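Local coordinates for 2-nitrobenzoate nitroreductase (Pseudomonas fluorescens, PDB 4Z85), which reduces the nitro group of 2-nitrobenzoate as an oxidoreductase of the flavoredoxin family, with FMN as its cofactor, at residues Asp134-Lys145 and Val156-Arg166; Ser35-Pro43 and Ile111-Phe119. All coordinates share one frame; numbering follows the deposited sequence.

How the interactions relate
Along the chain, both segments of interaction 2 come before those of interaction 1, and all four segments belong to the flavin reductase-like domain. Their centres lie about 17 Å apart, and the nearest atoms are about 5 Å apart without touching. Both reach the same antiparallel six-stranded sheet, which closes into a barrel. Interaction 1 is internal to that sheet: it pairs the two arms of the hairpin 137-150 and 153-165. Interaction 2 fixes the short helix 113-117 against the start of strand 39-52. One contact thus builds the barrel wall and the other attaches a helix to it. Both also reach the second subunit, so each lies near the dimer interface.

Interaction 1: residues Asp134-Lys145 and Val156-Arg166; sequences DAPIAWECKLYK and VFGEIVAMYFR
The indole of W139 sits against I160 and M163 of the neighbouring strand. W139 CB is 4.2 Å from I160 CG2, and W139 CG lies equally near I160 CG2 and CD1. W139 CG is anti to the carbonyl carbon (chi1 -67°), which lays the indole alongside M163 in an oblique Met-aromatic contact. W139 CD1 meets M163 CG at 3.6 Å, and W139 NE1 lies 3.5 Å from M163 CE. W139 CE3, at 3.5 Å, is among the ring atoms nearest I160 CD1, which stands over one face of the six-membered ring as a CH-pi contact, 9° off the normal. W139 NE1 donates to S21 OG of the second subunit, so the indole is also tied across the dimer interface.

These residues belong to an antiparallel hairpin in the flavin reductase-like barrel. Two classic beta bulges break its register. At the first, E140 O accepts from both V161 N (2.8 Å) and A162 N (3.2 Å). At the second, F157 O takes Y144 N and K145 N. At the open end, one water donates to A135 O and accepts from Y164 OH and R166 NH1. R166 N closes the pairing with a nearly straight bond to P136 O, 3.0 Å long at 178°.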
# COMPACT_ATOMS: atom_id res chain seq x y z
N ASP A 134 -5.06 -5.19 21.76
CA ASP A 134 -5.78 -6.14 20.94
C ASP A 134 -5.23 -6.31 19.50
O ASP A 134 -5.82 -7.03 18.70
CB ASP A 134 -7.26 -5.75 20.85
CG ASP A 134 -8.06 -6.15 22.08
OD1 ASP A 134 -7.55 -6.92 22.92
OD2 ASP A 134 -9.21 -5.68 22.19
N ALA A 135 -4.11 -5.66 19.18
CA ALA A 135 -3.59 -5.71 17.80
C ALA A 135 -3.09 -7.10 17.43
O ALA A 135 -2.45 -7.76 18.24
CB ALA A 135 -2.46 -4.69 17.61
N PRO A 136 -3.38 -7.55 16.20
CA PRO A 136 -2.93 -8.87 15.76
C PRO A 136 -1.41 -8.94 15.61
O PRO A 136 -0.77 -9.93 15.97
CB PRO A 136 -3.62 -9.06 14.41
CG PRO A 136 -3.93 -7.65 13.94
CD PRO A 136 -4.20 -6.86 15.18
N ILE A 137 -0.86 -7.87 15.04
CA ILE A 137 0.57 -7.74 14.77
C ILE A 137 0.90 -6.28 14.98
O ILE A 137 0.08 -5.42 14.69
CB ILE A 137 0.94 -8.18 13.33
CG1 ILE A 137 0.52 -9.63 13.04
CG2 ILE A 137 2.43 -8.01 13.08
CD1 ILE A 137 0.81 -10.07 11.61
N ALA A 138 2.09 -6.00 15.50
CA ALA A 138 2.54 -4.62 15.64
C ALA A 138 4.01 -4.50 15.28
O ALA A 138 4.80 -5.39 15.55
CB ALA A 138 2.30 -4.10 17.06
N TRP A 139 4.37 -3.42 14.61
CA TRP A 139 5.77 -3.11 14.33
C TRP A 139 6.24 -2.06 15.33
O TRP A 139 5.64 -1.00 15.46
CB TRP A 139 5.94 -2.56 12.91
CG TRP A 139 5.67 -3.49 11.78
CD1 TRP A 139 5.46 -4.84 11.84
CD2 TRP A 139 5.60 -3.13 10.39
NE1 TRP A 139 5.27 -5.34 10.57
CE2 TRP A 139 5.36 -4.31 9.66
CE3 TRP A 139 5.72 -1.92 9.69
CZ2 TRP A 139 5.21 -4.32 8.27
CZ3 TRP A 139 5.59 -1.93 8.32
CH2 TRP A 139 5.34 -3.11 7.62
N GLU A 140 7.30 -2.38 16.06
CA GLU A 140 8.01 -1.40 16.87
C GLU A 140 9.01 -0.70 15.96
O GLU A 140 9.92 -1.34 15.39
CB GLU A 140 8.72 -2.09 18.06
CG GLU A 140 7.74 -2.89 18.93
CD GLU A 140 8.40 -3.50 20.17
OE1 GLU A 140 9.64 -3.38 20.31
OE2 GLU A 140 7.67 -4.10 20.99
N CYS A 141 8.82 0.62 15.83
CA CYS A 141 9.51 1.42 14.82
C CYS A 141 10.27 2.61 15.36
O CYS A 141 9.87 3.25 16.35
CB CYS A 141 8.52 1.94 13.79
SG CYS A 141 7.46 0.68 13.07
N LYS A 142 11.36 2.91 14.66
CA LYS A 142 12.09 4.14 14.86
C LYS A 142 11.98 4.99 13.61
O LYS A 142 11.84 4.47 12.50
CB LYS A 142 13.55 3.86 15.20
CG LYS A 142 13.70 3.16 16.55
CD LYS A 142 15.16 2.85 16.86
CE LYS A 142 15.36 2.46 18.32
NZ LYS A 142 16.81 2.16 18.61
N LEU A 143 12.04 6.30 13.79
CA LEU A 143 12.00 7.21 12.67
C LEU A 143 13.27 7.10 11.85
O LEU A 143 14.37 7.21 12.38
CB LEU A 143 11.83 8.66 13.16
CG LEU A 143 11.77 9.69 12.04
CD1 LEU A 143 10.51 9.46 11.17
CD2 LEU A 143 11.81 11.12 12.57
N TYR A 144 13.12 6.86 10.56
CA TYR A 144 14.25 6.88 9.67
C TYR A 144 14.45 8.28 9.11
O TYR A 144 15.53 8.87 9.21
CB TYR A 144 14.05 5.88 8.54
CG TYR A 144 15.29 5.62 7.73
CD1 TYR A 144 16.25 4.71 8.17
CD2 TYR A 144 15.53 6.29 6.53
CE1 TYR A 144 17.37 4.44 7.43
CE2 TYR A 144 16.66 6.04 5.79
CZ TYR A 144 17.59 5.11 6.24
OH TYR A 144 18.71 4.86 5.49
N LYS A 145 13.38 8.82 8.52
CA LYS A 145 13.49 10.17 7.95
C LYS A 145 12.12 10.71 7.62
O LYS A 145 11.23 9.96 7.24
CB LYS A 145 14.33 10.15 6.67
CG LYS A 145 14.23 11.39 5.81
CD LYS A 145 15.59 11.79 5.28
CE LYS A 145 15.80 11.26 3.89
NZ LYS A 145 17.20 11.54 3.44
N VAL A 156 6.48 10.01 6.13
CA VAL A 156 7.23 9.48 7.26
C VAL A 156 7.83 8.15 6.85
O VAL A 156 7.10 7.23 6.51
CB VAL A 156 6.33 9.27 8.48
CG1 VAL A 156 7.15 8.64 9.64
CG2 VAL A 156 5.69 10.60 8.90
N PHE A 157 9.16 8.06 6.88
CA PHE A 157 9.85 6.80 6.62
C PHE A 157 10.28 6.22 7.95
O PHE A 157 11.03 6.85 8.71
CB PHE A 157 11.05 6.99 5.69
CG PHE A 157 10.66 7.36 4.29
CD1 PHE A 157 10.38 8.68 3.97
CD2 PHE A 157 10.56 6.39 3.30
CE1 PHE A 157 10.02 9.02 2.68
CE2 PHE A 157 10.19 6.73 2.00
CZ PHE A 157 9.92 8.05 1.70
N GLY A 158 9.77 5.03 8.24
CA GLY A 158 10.03 4.39 9.51
C GLY A 158 10.87 3.16 9.29
O GLY A 158 10.80 2.54 8.23
N GLU A 159 11.66 2.80 10.31
CA GLU A 159 12.43 1.56 10.28
C GLU A 159 11.87 0.60 11.31
O GLU A 159 11.65 0.97 12.47
CB GLU A 159 13.92 1.82 10.55
CG GLU A 159 14.74 0.53 10.65
CD GLU A 159 16.20 0.80 10.84
OE1 GLU A 159 16.59 1.99 10.84
OE2 GLU A 159 16.96 -0.18 11.00
N ILE A 160 11.57 -0.62 10.89
CA ILE A 160 11.08 -1.63 11.80
C ILE A 160 12.24 -2.18 12.62
O ILE A 160 13.18 -2.73 12.07
CB ILE A 160 10.42 -2.79 11.04
CG1 ILE A 160 9.34 -2.25 10.10
CG2 ILE A 160 9.83 -3.79 12.03
CD1 ILE A 160 8.87 -3.26 9.08
N VAL A 161 12.17 -2.03 13.93
CA VAL A 161 13.24 -2.58 14.76
C VAL A 161 12.81 -3.90 15.37
O VAL A 161 13.66 -4.78 15.58
CB VAL A 161 13.69 -1.59 15.84
CG1 VAL A 161 14.13 -0.30 15.18
CG2 VAL A 161 12.60 -1.33 16.83
N ALA A 162 11.51 -4.06 15.63
CA ALA A 162 11.04 -5.37 16.09
C ALA A 162 9.57 -5.58 15.77
O ALA A 162 8.88 -4.63 15.46
CB ALA A 162 11.28 -5.56 17.60
N MET A 163 9.10 -6.82 15.84
CA MET A 163 7.68 -7.10 15.63
C MET A 163 7.03 -7.88 16.77
O MET A 163 7.63 -8.80 17.32
CB MET A 163 7.48 -7.87 14.33
CG MET A 163 7.95 -7.17 13.06
SD MET A 163 7.47 -8.12 11.60
CE MET A 163 8.27 -7.20 10.27
N TYR A 164 5.81 -7.49 17.12
CA TYR A 164 4.94 -8.27 18.00
C TYR A 164 3.91 -9.05 17.19
O TYR A 164 3.28 -8.49 16.29
CB TYR A 164 4.22 -7.37 18.99
CG TYR A 164 2.98 -8.02 19.57
CD1 TYR A 164 3.08 -8.94 20.60
CD2 TYR A 164 1.72 -7.73 19.07
CE1 TYR A 164 1.96 -9.55 21.13
CE2 TYR A 164 0.59 -8.33 19.59
CZ TYR A 164 0.72 -9.24 20.62
OH TYR A 164 -0.40 -9.84 21.14
N PHE A 165 3.73 -10.32 17.51
CA PHE A 165 2.66 -11.14 16.92
C PHE A 165 1.83 -11.79 18.03
O PHE A 165 2.40 -12.28 19.00
CB PHE A 165 3.20 -12.25 16.03
CG PHE A 165 4.17 -11.81 14.99
CD1 PHE A 165 5.52 -11.66 15.30
CD2 PHE A 165 3.76 -11.61 13.68
CE1 PHE A 165 6.42 -11.27 14.33
CE2 PHE A 165 4.67 -11.23 12.71
CZ PHE A 165 6.00 -11.06 13.03
N ARG A 166 0.50 -11.83 17.87
CA ARG A 166 -0.31 -12.77 18.66
C ARG A 166 0.27 -14.16 18.39
O ARG A 166 0.62 -14.47 17.26
CB ARG A 166 -1.79 -12.70 18.28
CG ARG A 166 -2.47 -11.39 18.65
CD ARG A 166 -3.95 -11.40 18.28
NE ARG A 166 -4.69 -12.38 19.08
CZ ARG A 166 -5.24 -12.13 20.26
NH1 ARG A 166 -5.14 -10.92 20.80
NH2 ARG A 166 -5.89 -13.09 20.91
O HOH W 1 -2.82 -8.71 20.62

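Interaction 2: residues Ser35-Pro43 and Ile111-Phe119; sequences SEGLCNAAP and ISEAEAVGF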
# COMPACT_ATOMS: atom_id res chain seq x y z
N SER A 35 4.31 14.99 24.37
CA SER A 35 5.23 15.52 25.39
C SER A 35 4.92 15.01 26.79
O SER A 35 5.82 14.86 27.61
CB SER A 35 5.18 17.05 25.41
OG SER A 35 5.48 17.60 24.15
N GLU A 36 3.65 14.74 27.05
CA GLU A 36 3.18 14.43 28.39
C GLU A 36 3.02 12.94 28.64
O GLU A 36 2.59 12.52 29.72
CB GLU A 36 1.84 15.14 28.63
CG GLU A 36 1.79 16.53 28.02
CD GLU A 36 0.41 16.90 27.49
OE1 GLU A 36 -0.49 16.03 27.51
OE2 GLU A 36 0.24 18.06 27.05
N GLY A 37 3.36 12.13 27.64
CA GLY A 37 3.23 10.68 27.76
C GLY A 37 1.85 10.19 27.36
O GLY A 37 1.52 9.02 27.53
N LEU A 38 1.04 11.10 26.82
CA LEU A 38 -0.29 10.77 26.31
C LEU A 38 -0.16 10.00 24.99
O LEU A 38 0.65 10.37 24.14
CB LEU A 38 -1.11 12.05 26.11
CG LEU A 38 -2.60 11.97 25.79
CD1 LEU A 38 -3.40 12.14 27.07
CD2 LEU A 38 -2.98 13.04 24.78
N CYS A 39 -0.95 8.95 24.83
CA CYS A 39 -0.86 8.14 23.61
C CYS A 39 -1.92 8.51 22.58
O CYS A 39 -3.12 8.38 22.83
CB CYS A 39 -0.97 6.66 23.95
SG CYS A 39 -0.79 5.55 22.49
N ASN A 40 -1.46 8.95 21.42
CA ASN A 40 -2.35 9.23 20.31
C ASN A 40 -2.40 8.02 19.39
O ASN A 40 -1.44 7.24 19.32
CB ASN A 40 -1.89 10.47 19.54
CG ASN A 40 -2.09 11.75 20.34
OD1 ASN A 40 -1.13 12.45 20.66
ND2 ASN A 40 -3.34 12.07 20.64
N ALA A 41 -3.53 7.84 18.71
CA ALA A 41 -3.71 6.74 17.77
C ALA A 41 -4.40 7.27 16.53
O ALA A 41 -5.39 8.00 16.63
CB ALA A 41 -4.50 5.62 18.41
N ALA A 42 -3.88 6.94 15.35
CA ALA A 42 -4.50 7.44 14.12
C ALA A 42 -4.21 6.47 12.98
O ALA A 42 -3.08 6.00 12.85
CB ALA A 42 -3.99 8.83 13.78
N PRO A 43 -5.24 6.13 12.20
CA PRO A 43 -5.04 5.20 11.09
C PRO A 43 -4.68 5.89 9.78
O PRO A 43 -5.20 6.97 9.44
CB PRO A 43 -6.41 4.52 10.96
CG PRO A 43 -7.36 5.65 11.31
CD PRO A 43 -6.67 6.44 12.41
N ILE A 111 -6.54 15.33 22.29
CA ILE A 111 -6.92 14.32 23.27
C ILE A 111 -6.42 12.94 22.83
O ILE A 111 -6.13 12.72 21.66
CB ILE A 111 -8.45 14.29 23.48
CG1 ILE A 111 -9.17 13.83 22.22
CG2 ILE A 111 -8.95 15.66 23.90
CD1 ILE A 111 -9.59 12.37 22.23
N SER A 112 -6.33 12.01 23.78
CA SER A 112 -5.87 10.67 23.47
C SER A 112 -6.97 9.86 22.81
O SER A 112 -7.97 9.53 23.45
CB SER A 112 -5.39 9.95 24.73
OG SER A 112 -5.36 8.54 24.53
N GLU A 113 -6.79 9.54 21.54
CA GLU A 113 -7.77 8.72 20.83
C GLU A 113 -7.91 7.35 21.49
O GLU A 113 -9.01 6.80 21.57
CB GLU A 113 -7.39 8.55 19.36
CG GLU A 113 -7.47 9.83 18.55
CD GLU A 113 -6.17 10.63 18.58
OE1 GLU A 113 -5.26 10.28 19.37
OE2 GLU A 113 -6.06 11.59 17.80
N ALA A 114 -6.79 6.81 21.96
CA ALA A 114 -6.77 5.47 22.52
C ALA A 114 -7.69 5.38 23.73
O ALA A 114 -8.34 4.36 23.96
CB ALA A 114 -5.36 5.07 22.89
N GLU A 115 -7.76 6.47 24.49
CA GLU A 115 -8.65 6.55 25.64
C GLU A 115 -10.09 6.77 25.21
O GLU A 115 -11.01 6.13 25.73
CB GLU A 115 -8.21 7.69 26.58
CG GLU A 115 -8.28 7.32 28.05
CD GLU A 115 -7.51 6.05 28.36
OE1 GLU A 115 -6.41 5.87 27.79
OE2 GLU A 115 -8.01 5.23 29.17
N ALA A 116 -10.28 7.68 24.26
CA ALA A 116 -11.62 8.03 23.80
C ALA A 116 -12.34 6.84 23.17
O ALA A 116 -13.56 6.75 23.27
CB ALA A 116 -11.55 9.19 22.82
N VAL A 117 -11.60 5.94 22.51
CA VAL A 117 -12.24 4.85 21.77
C VAL A 117 -12.14 3.49 22.47
O VAL A 117 -12.75 2.52 22.02
CB VAL A 117 -11.65 4.72 20.33
CG1 VAL A 117 -11.58 6.08 19.66
CG2 VAL A 117 -10.28 4.05 20.36
N GLY A 118 -11.39 3.42 23.56
CA GLY A 118 -11.35 2.19 24.34
C GLY A 118 -10.28 1.19 23.93
O GLY A 118 -10.49 -0.02 23.99
N PHE A 119 -9.13 1.70 23.51
CA PHE A 119 -7.98 0.84 23.28
C PHE A 119 -7.17 0.70 24.56
O PHE A 119 -6.73 1.71 25.12
CB PHE A 119 -7.09 1.41 22.17
CG PHE A 119 -7.48 1.00 20.77
CD1 PHE A 119 -7.86 -0.30 20.49
CD2 PHE A 119 -7.45 1.93 19.74
CE1 PHE A 119 -8.19 -0.68 19.19
CE2 PHE A 119 -7.81 1.56 18.44
CZ PHE A 119 -8.17 0.25 18.18
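A helix N-terminus docks on a barrel strand here: S112, the N-cap of helix 113-117, and E113, its first residue, grip the start of strand 39-52. The helix and strand segments run at 77° to each other, and their axes come within 7.0 Å. S112 OG has two roles. S112 OG donates to C39 O at 2.8 Å. S112 OG also accepts from E115 N at 3.2 Å, the capping bond. With OG anti to the backbone N (chi1 161°), the hydroxyl can serve the strand and the helix together. Beside it, L38 CG packs on S112 CB at 3.6 Å, a small apolar contact beside the cap.

The E113 chain bends at chi2, and its carboxylate reaches the backbone of the strand. The second oxygen, OE2, forms a salt bridge with K75. The N40 amide is held at both ends, since its OD1 accepts from N80 ND2. The amide and carboxylate planes stand 75° apart. E113 OE1 is gripped by two donors from opposite faces of its plane: N40 ND2 comes in on the syn side, somewhat out of the plane, at 2.9 Å, and A41 N approaches from above the carboxylate plane at 3.1 Å.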